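Local coordinates for melanin biosynthesis protein TyrA, putative (Shewanella oneidensis, PDB 2IIZ) that binds heme b and probably works as a dye-decolorizing peroxidase, oxidising substrates with peroxide, at residues V64-N69 / S73-S78; Y70-S73 / S78-E81. All blocks are in the same frame, centred on the assembly; numbering follows the deposited sequence.

Overall arrangement
Contacts 1 and 2 lie side by side, their centres about 4 Å apart, within the N-terminal part of this Dyp-type peroxidase. Along the chain, strand 61-67 delivers 64-69, helix 71-74 follows, the 75-78 turn reverses the direction, and 78-81 passes back over the start of the helix. Contact 1 thus packs the strand against the helix end and turn, while contact 2 fastens the outgoing loop to the helix; Ser73 and Ser78 belong to both. The two meet where Ile66 CG2 packs on Trp71 CE3 at 3.7 Å. Together they fold a short connection back against the end of strand 61-67, an inner strand of the large antiparallel sheet, away from the heme-binding residues.

Contact 1: residues V64-N69 / S73-S78; sequences VAIGAN and SLYPES
Ile66, near the end of strand 61-67, reaches the short helix and the turn after it with two separate branches, one for Leu74 and one for Tyr75. Its CB bond points toward the 73-78 segment, and the side chain divides there. The CG2 methyl stands anti to the backbone N and approaches Leu74 CD1 at 4.4 Å, a loose apolar contact. CG1 lies on the other branch, beside the backbone N and anti to the carbonyl carbon (chi1 -69°), and from it CD1 extends to the aromatic ring. This terminal methyl, Ile66 CD1, makes the closer contact, 3.5 Å from Tyr75 CE2, and lies 4.1 Å from Tyr75 OH. It meets the ring at the edge, near the ring plane, so the methyl abuts the rim and does not stack on a face. The two side chains cross at about a right angle. Tyr75 is the first residue beyond helix 71-74 to abandon helical backbone angles and also starts a type I beta turn that ends at Ser78. No hydrogen bond links the segments, and the contact between these three buried residues is wholly apolar. Around it, Phe306 meets the Tyr75 ring edge-to-face and Leu307 touches both Ile66 and Tyr75, whereas Ile41 of helix 34-54 packs on Leu74. Strand 61-67 runs antiparallel between strands 103-109 and 291-301, and the three side chains lie where this inner strand meets helix 34-54 and the C-terminal helix 304-308.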
loop_
_atom_site.group_PDB
_atom_site.type_symbol
_atom_site.label_atom_id
_atom_site.label_comp_id
_atom_site.label_asym_id
_atom_site.label_seq_id
_atom_site.Cartn_x
_atom_site.Cartn_y
_atom_site.Cartn_z
ATOM N N VAL A 64 -4.120 5.724 -19.388
ATOM C CA VAL A 64 -4.385 4.367 -19.863
ATOM C C VAL A 64 -3.543 4.079 -21.102
ATOM O O VAL A 64 -3.579 4.847 -22.075
ATOM C CB VAL A 64 -5.843 4.160 -20.296
ATOM C CG1 VAL A 64 -6.148 2.662 -20.457
ATOM C CG2 VAL A 64 -6.787 4.769 -19.283
ATOM N N ALA A 65 -2.803 2.969 -21.047
ATOM C CA ALA A 65 -1.986 2.474 -22.152
ATOM C C ALA A 65 -2.363 1.045 -22.472
ATOM O O ALA A 65 -2.955 0.347 -21.645
ATOM C CB ALA A 65 -0.533 2.541 -21.809
ATOM N N ILE A 66 -1.993 0.633 -23.681
ATOM C CA ILE A 66 -2.505 -0.570 -24.336
ATOM C C ILE A 66 -1.357 -1.493 -24.776
ATOM O O ILE A 66 -0.410 -1.039 -25.405
ATOM C CB ILE A 66 -3.333 -0.137 -25.564
ATOM C CG1 ILE A 66 -4.608 0.566 -25.089
ATOM C CG2 ILE A 66 -3.686 -1.313 -26.459
ATOM C CD1 ILE A 66 -5.075 1.582 -26.042
ATOM N N GLY A 67 -1.446 -2.780 -24.452
ATOM C CA GLY A 67 -0.315 -3.689 -24.649
ATOM C C GLY A 67 0.055 -3.891 -26.112
ATOM O O GLY A 67 -0.806 -3.856 -26.992
ATOM N N ALA A 68 1.339 -4.108 -26.373
ATOM C CA ALA A 68 1.818 -4.274 -27.754
ATOM C C ALA A 68 1.147 -5.460 -28.456
ATOM O O ALA A 68 0.795 -5.385 -29.643
ATOM C CB ALA A 68 3.332 -4.438 -27.767
ATOM N N ASN A 69 0.972 -6.552 -27.716
ATOM C CA ASN A 69 0.417 -7.796 -28.264
ATOM C C ASN A 69 -1.121 -7.831 -28.359
ATOM O O ASN A 69 -1.695 -8.808 -28.834
ATOM C CB ASN A 69 0.926 -8.994 -27.440
ATOM C CG ASN A 69 2.324 -9.431 -27.846
ATOM O OD1 ASN A 69 2.947 -8.819 -28.717
ATOM N ND2 ASN A 69 2.823 -10.495 -27.219
ATOM N N SER A 73 -6.041 -6.486 -31.809
ATOM C CA SER A 73 -7.375 -6.978 -31.500
ATOM C C SER A 73 -8.316 -5.792 -31.285
ATOM O O SER A 73 -9.464 -5.814 -31.720
ATOM C CB SER A 73 -7.324 -7.850 -30.246
ATOM O OG SER A 73 -6.414 -8.926 -30.418
ATOM N N LEU A 74 -7.810 -4.761 -30.609
ATOM C CA LEU A 74 -8.571 -3.547 -30.304
ATOM C C LEU A 74 -8.584 -2.516 -31.412
ATOM O O LEU A 74 -9.616 -1.899 -31.649
ATOM C CB LEU A 74 -7.995 -2.843 -29.075
ATOM C CG LEU A 74 -8.647 -3.036 -27.711
ATOM C CD1 LEU A 74 -7.977 -2.082 -26.726
ATOM C CD2 LEU A 74 -10.150 -2.815 -27.736
ATOM N N TYR A 75 -7.447 -2.313 -32.078
ATOM C CA TYR A 75 -7.314 -1.244 -33.083
ATOM C C TYR A 75 -6.738 -1.765 -34.410
ATOM O O TYR A 75 -5.652 -1.368 -34.837
ATOM C CB TYR A 75 -6.487 -0.089 -32.513
ATOM C CG TYR A 75 -7.100 0.512 -31.254
ATOM C CD1 TYR A 75 -8.269 1.263 -31.308
ATOM C CD2 TYR A 75 -6.509 0.326 -30.003
ATOM C CE1 TYR A 75 -8.828 1.812 -30.143
ATOM C CE2 TYR A 75 -7.071 0.878 -28.838
ATOM C CZ TYR A 75 -8.221 1.613 -28.919
ATOM O OH TYR A 75 -8.769 2.151 -27.777
ATOM N N PRO A 76 -7.482 -2.664 -35.071
ATOM C CA PRO A 76 -6.967 -3.391 -36.239
ATOM C C PRO A 76 -6.690 -2.551 -37.501
ATOM O O PRO A 76 -5.888 -2.972 -38.349
ATOM C CB PRO A 76 -8.069 -4.426 -36.516
ATOM C CG PRO A 76 -9.312 -3.855 -35.903
ATOM C CD PRO A 76 -8.868 -3.042 -34.733
ATOM N N GLU A 77 -7.345 -1.388 -37.612
ATOM C CA GLU A 77 -7.282 -0.546 -38.819
ATOM C C GLU A 77 -5.980 0.255 -38.958
ATOM O O GLU A 77 -5.585 0.614 -40.075
ATOM C CB GLU A 77 -8.478 0.422 -38.866
ATOM C CG GLU A 77 -9.774 -0.192 -39.410
ATOM C CD GLU A 77 -10.994 0.711 -39.223
ATOM O OE1 GLU A 77 -11.153 1.295 -38.126
ATOM O OE2 GLU A 77 -11.797 0.832 -40.178
ATOM N N SER A 78 -5.326 0.530 -37.835
ATOM C CA SER A 78 -4.186 1.439 -37.804
ATOM C C SER A 78 -3.307 1.154 -36.578
ATOM O O SER A 78 -3.781 0.581 -35.605
ATOM C CB SER A 78 -4.675 2.890 -37.754
ATOM O OG SER A 78 -5.159 3.222 -36.448
#

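Contact 2: residues Y70-S73 / S78-E81; sequences YWDS and SRPE
A reverse turn brings the chain back over the helix that precedes it: helix 71-74, in the N-terminal part of this Dyp-type peroxidase, is followed by the type I turn 75-78, after which segment 78-81 lies along Trp71 and Asp72. The indole carries most of the contact. With CG anti to the backbone N (chi1 -176°), it extends from the helix toward the returning chain, and Trp71 NE1 donates to Ser78 O at 2.8 Å. This bond is nearly straight, 169° at the hydrogen, and uses a lone pair of the carbonyl, whose oxygen lies close to the ring plane. Pro80 sits over one face: its CD comes within 3.5 Å of Trp71 CE2, toward the rim, and its CG makes a CH-pi contact 4.2 Å from the centroid of the six-membered ring. Arg79 CG approaches Trp71 CD1 obliquely at 3.3 Å. An alanine in place of Trp71 would remove the indole N-H and its ring, and would probably leave Ser78 O without this donor and a gap beside Pro80 where the indole face had been. Beyond the indole, Phe175 touches both Ser78 and Pro80, and Leu83 touches Trp71. The second link is ionic and lies at the more exposed margin. The arginine chain bends at chi3 to carry its guanidinium to the Asp72 carboxylate, the two flat groups being inclined by 57°. Arg79 NH1 forms the salt bridge with Asp72 OD2 at 3.1 Å and a weak, longer hydrogen bond to Asp72 OD1 at 3.4 Å.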
loop_
_atom_site.group_PDB
_atom_site.type_symbol
_atom_site.label_atom_id
_atom_site.label_comp_id
_atom_site.label_asym_id
_atom_site.label_seq_id
_atom_site.Cartn_x
_atom_site.Cartn_y
_atom_site.Cartn_z
ATOM N N TYR A 70 -1.779 -6.772 -27.904
ATOM C CA TYR A 70 -3.236 -6.680 -27.971
ATOM C C TYR A 70 -3.728 -5.524 -28.831
ATOM O O TYR A 70 -4.914 -5.458 -29.152
ATOM C CB TYR A 70 -3.777 -6.512 -26.563
ATOM C CG TYR A 70 -5.264 -6.622 -26.459
ATOM C CD1 TYR A 70 -5.916 -7.797 -26.814
ATOM C CD2 TYR A 70 -6.026 -5.552 -26.001
ATOM C CE1 TYR A 70 -7.293 -7.904 -26.719
ATOM C CE2 TYR A 70 -7.396 -5.649 -25.902
ATOM C CZ TYR A 70 -8.027 -6.824 -26.262
ATOM O OH TYR A 70 -9.390 -6.920 -26.161
ATOM N N TRP A 71 -2.831 -4.608 -29.203
ATOM C CA TRP A 71 -3.212 -3.459 -30.030
ATOM C C TRP A 71 -4.109 -3.883 -31.193
ATOM O O TRP A 71 -5.153 -3.280 -31.419
ATOM C CB TRP A 71 -1.985 -2.713 -30.586
ATOM C CG TRP A 71 -2.385 -1.481 -31.345
ATOM C CD1 TRP A 71 -2.625 -1.377 -32.694
ATOM C CD2 TRP A 71 -2.604 -0.176 -30.796
ATOM N NE1 TRP A 71 -2.972 -0.089 -33.008
ATOM C CE2 TRP A 71 -2.967 0.667 -31.860
ATOM C CE3 TRP A 71 -2.522 0.364 -29.498
ATOM C CZ2 TRP A 71 -3.252 2.020 -31.672
ATOM C CZ3 TRP A 71 -2.809 1.718 -29.313
ATOM C CH2 TRP A 71 -3.166 2.522 -30.395
ATOM N N ASP A 72 -3.694 -4.918 -31.914
ATOM C CA ASP A 72 -4.377 -5.316 -33.160
ATOM C C ASP A 72 -5.725 -6.035 -33.013
ATOM O O ASP A 72 -6.461 -6.176 -33.982
ATOM C CB ASP A 72 -3.423 -6.136 -34.021
ATOM C CG ASP A 72 -2.287 -5.301 -34.556
ATOM O OD1 ASP A 72 -2.479 -4.075 -34.706
ATOM O OD2 ASP A 72 -1.208 -5.860 -34.824
ATOM N N SER A 73 -6.041 -6.486 -31.809
ATOM C CA SER A 73 -7.375 -6.978 -31.500
ATOM C C SER A 73 -8.316 -5.792 -31.285
ATOM O O SER A 73 -9.464 -5.814 -31.720
ATOM C CB SER A 73 -7.324 -7.850 -30.246
ATOM O OG SER A 73 -6.414 -8.926 -30.418
ATOM N N SER A 78 -5.326 0.530 -37.835
ATOM C CA SER A 78 -4.186 1.439 -37.804
ATOM C C SER A 78 -3.307 1.154 -36.578
ATOM O O SER A 78 -3.781 0.581 -35.605
ATOM C CB SER A 78 -4.675 2.890 -37.754
ATOM O OG SER A 78 -5.159 3.222 -36.448
ATOM N N ARG A 79 -2.040 1.567 -36.642
ATOM C CA ARG A 79 -1.027 1.228 -35.637
ATOM C C ARG A 79 0.073 2.268 -35.530
ATOM O O ARG A 79 0.489 2.830 -36.553
ATOM C CB ARG A 79 -0.316 -0.048 -36.035
ATOM C CG ARG A 79 -0.934 -1.306 -35.544
ATOM C CD ARG A 79 -0.152 -2.468 -36.101
ATOM N NE ARG A 79 1.209 -2.495 -35.578
ATOM C CZ ARG A 79 1.578 -3.080 -34.445
ATOM N NH1 ARG A 79 0.698 -3.707 -33.675
ATOM N NH2 ARG A 79 2.845 -3.037 -34.076
ATOM N N PRO A 80 0.559 2.518 -34.300
ATOM C CA PRO A 80 1.784 3.282 -34.110
ATOM C C PRO A 80 2.923 2.651 -34.907
ATOM O O PRO A 80 3.076 1.426 -34.909
ATOM C CB PRO A 80 2.065 3.164 -32.599
ATOM C CG PRO A 80 0.781 2.785 -31.974
ATOM C CD PRO A 80 -0.036 2.081 -33.023
ATOM N N GLU A 81 3.704 3.495 -35.577
ATOM C CA GLU A 81 4.731 3.066 -36.521
ATOM C C GLU A 81 5.675 2.004 -35.940
ATOM O O GLU A 81 5.944 0.984 -36.575
ATOM C CB GLU A 81 5.541 4.289 -36.981
ATOM C CG GLU A 81 6.584 3.983 -38.059
ATOM C CD GLU A 81 7.437 5.188 -38.445
ATOM O OE1 GLU A 81 7.696 6.072 -37.588
ATOM O OE2 GLU A 81 7.850 5.239 -39.628
#